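Local coordinates for 2-hydroxyisobutanoyl-CoA mutase large subunit (Aquincola tertiaricarbonis, PDB 4R3U), which forms, together with a small cobalamin-binding subunit, the B12-dependent mutase that interconverts 2-hydroxyisobutyryl-CoA and (S)-3-hydroxybutyryl-CoA, at residues V153-T157 with L158-E162; R504-S507 with R508-V512. All blocks are in the same frame, centred on the assembly; numbering follows the deposited sequence.

Interaction 1. Residues V153-T157 with L158-E162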
ATOM      1  N   VAL A 153      22.825  14.081 -12.536  1.00 22.84           N
ATOM      2  CA  VAL A 153      24.235  13.950 -12.878  1.00 22.80           C
ATOM      3  C   VAL A 153      24.635  14.955 -13.988  1.00 27.76           C
ATOM      4  O   VAL A 153      23.804  15.313 -14.827  1.00 27.89           O
ATOM      5  CB  VAL A 153      24.634  12.479 -13.209  1.00 24.79           C
ATOM      6  CG1 VAL A 153      24.122  12.035 -14.572  1.00 24.85           C
ATOM      7  CG2 VAL A 153      26.141  12.271 -13.127  1.00 25.08           C
ATOM      8  N   ALA A 154      25.912  15.382 -13.991  1.00 22.81           N
ATOM      9  CA  ALA A 154      26.466  16.251 -15.012  1.00 21.82           C
ATOM     10  C   ALA A 154      27.146  15.384 -16.066  1.00 27.05           C
ATOM     11  O   ALA A 154      27.994  14.546 -15.719  1.00 26.42           O
ATOM     12  CB  ALA A 154      27.475  17.199 -14.394  1.00 22.69           C
ATOM     13  N   ILE A 155      26.735  15.540 -17.347  1.00 23.65           N
ATOM     14  CA  ILE A 155      27.381  14.869 -18.460  1.00 25.48           C
ATOM     15  C   ILE A 155      27.737  15.945 -19.501  1.00 33.70           C
ATOM     16  O   ILE A 155      26.846  16.609 -20.042  1.00 33.48           O
ATOM     17  CB  ILE A 155      26.654  13.614 -19.061  1.00 28.39           C
ATOM     18  CG1 ILE A 155      26.207  12.593 -17.972  1.00 27.06           C
ATOM     19  CG2 ILE A 155      27.533  12.925 -20.163  1.00 28.77           C
ATOM     20  CD1 ILE A 155      27.305  11.703 -17.339  1.00 32.84           C
ATOM     21  N   ASP A 156      29.049  16.146 -19.744  1.00 32.38           N
ATOM     22  CA  ASP A 156      29.525  17.133 -20.731  1.00 32.05           C
ATOM     23  C   ASP A 156      30.236  16.423 -21.838  1.00 34.91           C
ATOM     24  O   ASP A 156      30.137  16.840 -22.978  1.00 33.60           O
ATOM     25  CB  ASP A 156      30.474  18.190 -20.112  1.00 33.03           C
ATOM     26  CG  ASP A 156      29.864  19.076 -19.043  1.00 35.17           C
ATOM     27  OD1 ASP A 156      28.640  19.207 -19.016  1.00 38.60           O
ATOM     28  OD2 ASP A 156      30.614  19.622 -18.231  1.00 35.05           O
ATOM     29  N   THR A 157      30.942  15.333 -21.484  1.00 33.21           N
ATOM     30  CA  THR A 157      31.835  14.519 -22.332  1.00 33.25           C
ATOM     31  C   THR A 157      31.578  12.988 -22.183  1.00 34.15           C
ATOM     32  O   THR A 157      30.943  12.538 -21.226  1.00 31.38           O
ATOM     33  CB  THR A 157      33.298  14.832 -21.939  1.00 38.26           C
ATOM     34  OG1 THR A 157      33.528  14.399 -20.593  1.00 38.25           O
ATOM     35  CG2 THR A 157      33.642  16.306 -22.049  1.00 34.22           C
ATOM     36  N   LEU A 158      32.093  12.207 -23.134  1.00 31.70           N
ATOM     37  CA  LEU A 158      32.025  10.746 -23.131  1.00 31.69           C
ATOM     38  C   LEU A 158      32.816  10.225 -21.909  1.00 38.92           C
ATOM     39  O   LEU A 158      32.414   9.227 -21.295  1.00 39.59           O
ATOM     40  CB  LEU A 158      32.598  10.210 -24.445  1.00 32.92           C
ATOM     41  CG  LEU A 158      32.967   8.727 -24.566  1.00 36.59           C
ATOM     42  CD1 LEU A 158      31.748   7.822 -24.365  1.00 34.87           C
ATOM     43  CD2 LEU A 158      33.597   8.465 -25.923  1.00 38.76           C
ATOM     44  N   ALA A 159      33.902  10.948 -21.530  1.00 35.45           N
ATOM     45  CA  ALA A 159      34.731  10.686 -20.359  1.00 34.61           C
ATOM     46  C   ALA A 159      33.877  10.601 -19.084  1.00 37.24           C
ATOM     47  O   ALA A 159      34.113   9.716 -18.263  1.00 36.66           O
ATOM     48  CB  ALA A 159      35.770  11.777 -20.213  1.00 35.48           C
ATOM     49  N   ASP A 160      32.862  11.492 -18.935  1.00 33.06           N
ATOM     50  CA  ASP A 160      31.946  11.528 -17.789  1.00 30.43           C
ATOM     51  C   ASP A 160      31.045  10.297 -17.803  1.00 37.37           C
ATOM     52  O   ASP A 160      30.647   9.799 -16.728  1.00 38.38           O
ATOM     53  CB  ASP A 160      31.023  12.756 -17.830  1.00 29.69           C
ATOM     54  CG  ASP A 160      31.642  14.133 -17.818  1.00 38.66           C
ATOM     55  OD1 ASP A 160      32.768  14.279 -17.293  1.00 38.13           O
ATOM     56  OD2 ASP A 160      30.955  15.089 -18.239  1.00 46.68           O
ATOM     57  N   MET A 161      30.626   9.873 -19.016  1.00 33.39           N
ATOM     58  CA  MET A 161      29.772   8.683 -19.144  1.00 33.10           C
ATOM     59  C   MET A 161      30.551   7.397 -18.742  1.00 38.38           C
ATOM     60  O   MET A 161      29.950   6.472 -18.194  1.00 39.10           O
ATOM     61  CB  MET A 161      29.168   8.551 -20.556  1.00 34.92           C
ATOM     62  CG  MET A 161      28.080   7.488 -20.632  1.00 36.05           C
ATOM     63  SD  MET A 161      27.148   7.479 -22.171  1.00 38.77           S
ATOM     64  CE  MET A 161      26.166   9.046 -21.949  1.00 34.95           C
ATOM     65  N   GLU A 162      31.872   7.365 -18.987  1.00 33.84           N
ATOM     66  CA  GLU A 162      32.737   6.253 -18.625  1.00 33.73           C
ATOM     67  C   GLU A 162      32.747   6.159 -17.113  1.00 38.08           C
ATOM     68  O   GLU A 162      32.603   5.055 -16.587  1.00 38.37           O
ATOM     69  CB  GLU A 162      34.152   6.461 -19.182  1.00 36.10           C
ATOM     70  CG  GLU A 162      34.196   6.393 -20.699  1.00 46.18           C
ATOM     71  CD  GLU A 162      35.449   6.891 -21.394  1.00 64.33           C
ATOM     72  OE1 GLU A 162      36.271   7.583 -20.750  1.00 70.50           O
ATOM     73  OE2 GLU A 162      35.582   6.620 -22.607  1.00 50.29           O
TER
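D160 OD2 receives two backbone N-H groups of the loop that precedes its own helix, with Q505 NE2, from helix 501-515, as a further donor. The bond from D156 N is short and straight, 2.6 Å to OD2 with an N-H...O angle of 165°, and meets the oxygen nearly along its C-O bond. T157 N lies 3.3 Å from the same OD2 but arrives from above the carboxylate plane, 63° out of it. With D160 CG anti to its carbonyl carbon (chi1 -60°), the carboxylate reaches back over the chain to these amides. In return D160 N gives a weak bond to T157 OG1, 3.4 Å away; T157 O takes further weak bonds from D160 N and M161 N. On another flank I155 CD1 packs 3.9 Å from D160 CB. Were D160 an alanine, the amides of D156 and T157 would probably lose their acceptor, Q505 NE2 one of its two, and R508 a carboxylate partner. D156 OD2 comes within 4.5 Å of D160 OD2, a repulsion that Q505 NE2, bonded to both, probably eases; S139 also bonds D156 OD2. The reciprocal T157-D160 pairing is a capping box, with T157 as N-cap of helix 158-164.

Interaction 2. Residues R504-S507 with R508-V512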
ATOM      1  N   ARG A 504      35.222  19.901  -9.694  1.00 38.70           N
ATOM      2  CA  ARG A 504      35.561  18.544 -10.128  1.00 37.73           C
ATOM      3  C   ARG A 504      35.158  18.265 -11.592  1.00 45.03           C
ATOM      4  O   ARG A 504      35.946  17.723 -12.369  1.00 45.79           O
ATOM      5  CB  ARG A 504      34.937  17.518  -9.181  1.00 30.14           C
ATOM      6  CG  ARG A 504      35.678  17.366  -7.851  1.00 30.93           C
ATOM      7  CD  ARG A 504      35.261  16.100  -7.071  1.00 29.32           C
ATOM      8  NE  ARG A 504      33.906  16.182  -6.520  1.00 23.53           N
ATOM      9  CZ  ARG A 504      32.828  15.567  -7.005  1.00 36.18           C
ATOM     10  NH1 ARG A 504      32.934  14.744  -8.037  1.00 31.10           N
ATOM     11  NH2 ARG A 504      31.637  15.751  -6.441  1.00 23.33           N
ATOM     12  N   GLN A 505      33.936  18.668 -11.953  1.00 42.03           N
ATOM     13  CA  GLN A 505      33.341  18.499 -13.274  1.00 40.73           C
ATOM     14  C   GLN A 505      34.029  19.350 -14.343  1.00 43.03           C
ATOM     15  O   GLN A 505      34.386  18.790 -15.383  1.00 43.50           O
ATOM     16  CB  GLN A 505      31.820  18.746 -13.203  1.00 40.39           C
ATOM     17  CG  GLN A 505      31.061  18.577 -14.502  1.00 46.03           C
ATOM     18  CD  GLN A 505      31.055  17.193 -15.088  1.00 50.95           C
ATOM     19  OE1 GLN A 505      31.097  16.173 -14.383  1.00 43.95           O
ATOM     20  NE2 GLN A 505      30.930  17.149 -16.402  1.00 36.64           N
ATOM     21  N   ILE A 506      34.259  20.661 -14.086  1.00 37.77           N
ATOM     22  CA  ILE A 506      34.940  21.570 -15.035  1.00 38.08           C
ATOM     23  C   ILE A 506      36.361  21.066 -15.339  1.00 42.53           C
ATOM     24  O   ILE A 506      36.772  21.041 -16.505  1.00 42.11           O
ATOM     25  CB  ILE A 506      34.959  23.055 -14.581  1.00 41.78           C
ATOM     26  CG1 ILE A 506      33.678  23.530 -13.825  1.00 40.83           C
ATOM     27  CG2 ILE A 506      35.375  24.022 -15.697  1.00 43.78           C
ATOM     28  CD1 ILE A 506      32.435  23.632 -14.518  1.00 42.29           C
ATOM     29  N   SER A 507      37.079  20.614 -14.289  1.00 39.64           N
ATOM     30  CA  SER A 507      38.433  20.064 -14.366  1.00 39.56           C
ATOM     31  C   SER A 507      38.537  19.035 -15.480  1.00 41.86           C
ATOM     32  O   SER A 507      39.457  19.133 -16.298  1.00 43.89           O
ATOM     33  CB  SER A 507      38.818  19.422 -13.039  1.00 43.95           C
ATOM     34  OG  SER A 507      38.943  20.400 -12.024  1.00 60.32           O
ATOM     35  N   ARG A 508      37.580  18.065 -15.519  1.00 34.91           N
ATOM     36  CA  ARG A 508      37.509  17.005 -16.525  1.00 34.35           C
ATOM     37  C   ARG A 508      37.137  17.532 -17.902  1.00 38.36           C
ATOM     38  O   ARG A 508      37.771  17.130 -18.879  1.00 38.99           O
ATOM     39  CB  ARG A 508      36.543  15.899 -16.093  1.00 33.02           C
ATOM     40  CG  ARG A 508      36.432  14.734 -17.086  1.00 34.07           C
ATOM     41  CD  ARG A 508      36.208  13.420 -16.398  1.00 36.86           C
ATOM     42  NE  ARG A 508      34.923  13.421 -15.709  1.00 39.10           N
ATOM     43  CZ  ARG A 508      34.639  12.678 -14.654  1.00 48.84           C
ATOM     44  NH1 ARG A 508      33.453  12.777 -14.066  1.00 37.64           N
ATOM     45  NH2 ARG A 508      35.545  11.852 -14.156  1.00 43.94           N
ATOM     46  N   THR A 509      36.118  18.413 -17.985  1.00 34.74           N
ATOM     47  CA  THR A 509      35.659  19.017 -19.244  1.00 35.13           C
ATOM     48  C   THR A 509      36.801  19.790 -19.905  1.00 43.77           C
ATOM     49  O   THR A 509      37.031  19.607 -21.107  1.00 44.89           O
ATOM     50  CB  THR A 509      34.336  19.805 -19.050  1.00 36.41           C
ATOM     51  OG1 THR A 509      33.335  18.879 -18.643  1.00 33.45           O
ATOM     52  CG2 THR A 509      33.844  20.464 -20.329  1.00 31.80           C
ATOM     53  N   ARG A 510      37.554  20.601 -19.099  1.00 40.50           N
ATOM     54  CA  ARG A 510      38.702  21.413 -19.545  1.00 40.90           C
ATOM     55  C   ARG A 510      39.831  20.533 -20.099  1.00 45.04           C
ATOM     56  O   ARG A 510      40.469  20.905 -21.099  1.00 46.88           O
ATOM     57  CB  ARG A 510      39.255  22.294 -18.398  1.00 40.07           C
ATOM     58  CG  ARG A 510      38.406  23.515 -18.043  1.00 46.94           C
ATOM     59  CD  ARG A 510      39.133  24.442 -17.078  1.00 57.57           C
ATOM     60  NE  ARG A 510      38.258  25.504 -16.578  1.00 73.54           N
ATOM     61  CZ  ARG A 510      38.543  26.306 -15.548  1.00 96.25           C
ATOM     62  NH1 ARG A 510      39.677  26.153 -14.871  1.00 88.21           N
ATOM     63  NH2 ARG A 510      37.683  27.247 -15.173  1.00 81.25           N
ATOM     64  N   ARG A 511      40.073  19.382 -19.428  1.00 38.47           N
ATOM     65  CA  ARG A 511      41.084  18.386 -19.743  1.00 38.28           C
ATOM     66  C   ARG A 511      40.754  17.724 -21.080  1.00 41.60           C
ATOM     67  O   ARG A 511      41.625  17.651 -21.953  1.00 44.05           O
ATOM     68  CB  ARG A 511      41.152  17.336 -18.615  1.00 38.73           C
ATOM     69  CG  ARG A 511      42.367  16.411 -18.661  1.00 55.56           C
ATOM     70  CD  ARG A 511      42.138  15.081 -17.955  1.00 76.79           C
ATOM     71  NE  ARG A 511      40.871  14.417 -18.298  1.00 86.59           N
ATOM     72  CZ  ARG A 511      40.772  13.218 -18.862  1.00 97.35           C
ATOM     73  NH1 ARG A 511      41.864  12.525 -19.164  1.00 87.36           N
ATOM     74  NH2 ARG A 511      39.582  12.701 -19.128  1.00 76.27           N
ATOM     75  N   VAL A 512      39.495  17.277 -21.258  1.00 35.66           N
ATOM     76  CA  VAL A 512      38.990  16.630 -22.483  1.00 34.80           C
ATOM     77  C   VAL A 512      39.224  17.549 -23.693  1.00 42.50           C
ATOM     78  O   VAL A 512      39.770  17.094 -24.709  1.00 44.27           O
ATOM     79  CB  VAL A 512      37.508  16.161 -22.335  1.00 35.65           C
ATOM     80  CG1 VAL A 512      36.897  15.736 -23.675  1.00 35.38           C
ATOM     81  CG2 VAL A 512      37.385  15.038 -21.294  1.00 34.12           C
TER
HETATM   82  O   HOH W   1      30.508  13.750 -14.633  1.00 29.85           O
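R510 CB sits beside the carbonyl oxygen of I506, one helical turn back, and the side chain then runs out past the methyl branch of that isoleucine. CB is 3.4 Å from I506 O, and CG keeps close to both the oxygen and CG2. CD moves off the carbonyl and stays beside the methyl, while NE comes within 3.4 Å of I506 CG2; CZ and NH2 remain in touch with that same carbon. The chain is extended from CG to NE, which lets one methyl meet it from CG to the guanidinium, at an oblique approach. All this is laid along an α-helix, part of 501-515, whose i to i+4 bonds are explicit here: R510 N to I506 O is 2.7 Å, nearly collinear with the carbonyl, and T509 N to Q505 O is 3.1 Å, in the carbonyl plane. R511 N also bonds to S507 O, with the donor tilted 30° from the carbonyl plane.

Q505 and R508 share a neighbouring flank. Their planes stand 72° apart, and Q505 OE1 and R508 NH1 are linked through a water, which donates to OE1 at 2.5 Å and accepts from NH1 at 3.2 Å, in the plane of the guanidinium at its edge. The bend of Q505 at chi2 (64°) brings its amide back toward the following turn, with NE2 3.7 Å from T509 OG1. Both NE2 and OG1 find their acceptors in the 153-157 loop and the start of helix 158-164, T509 OG1 on D156, and the R508 guanidinium makes salt bridges to E108 and D160.

In the fold
From the N terminus, interaction 1 comes first: the loop after helix 131-135 turns into helix 158-164, and the contact closes the short turn at that helix start. Interaction 2 follows some 340 residues later, within about two and a half turns of helix 501-515. The two are in series, neither nested nor crossed, yet their centres are only 10 Å apart. Both carboxylate oxygens of D160 reach helix 501-515, OD1 by the salt bridge and OD2 by a probable hydrogen bond of 2.8 Å to Q505 NE2; A154 CB packs against Q505 CD, and T157 CG2 against V512 CG1. These contacts join a helix late in the chain to the loop region after strand 125-128 of the parallel sheet.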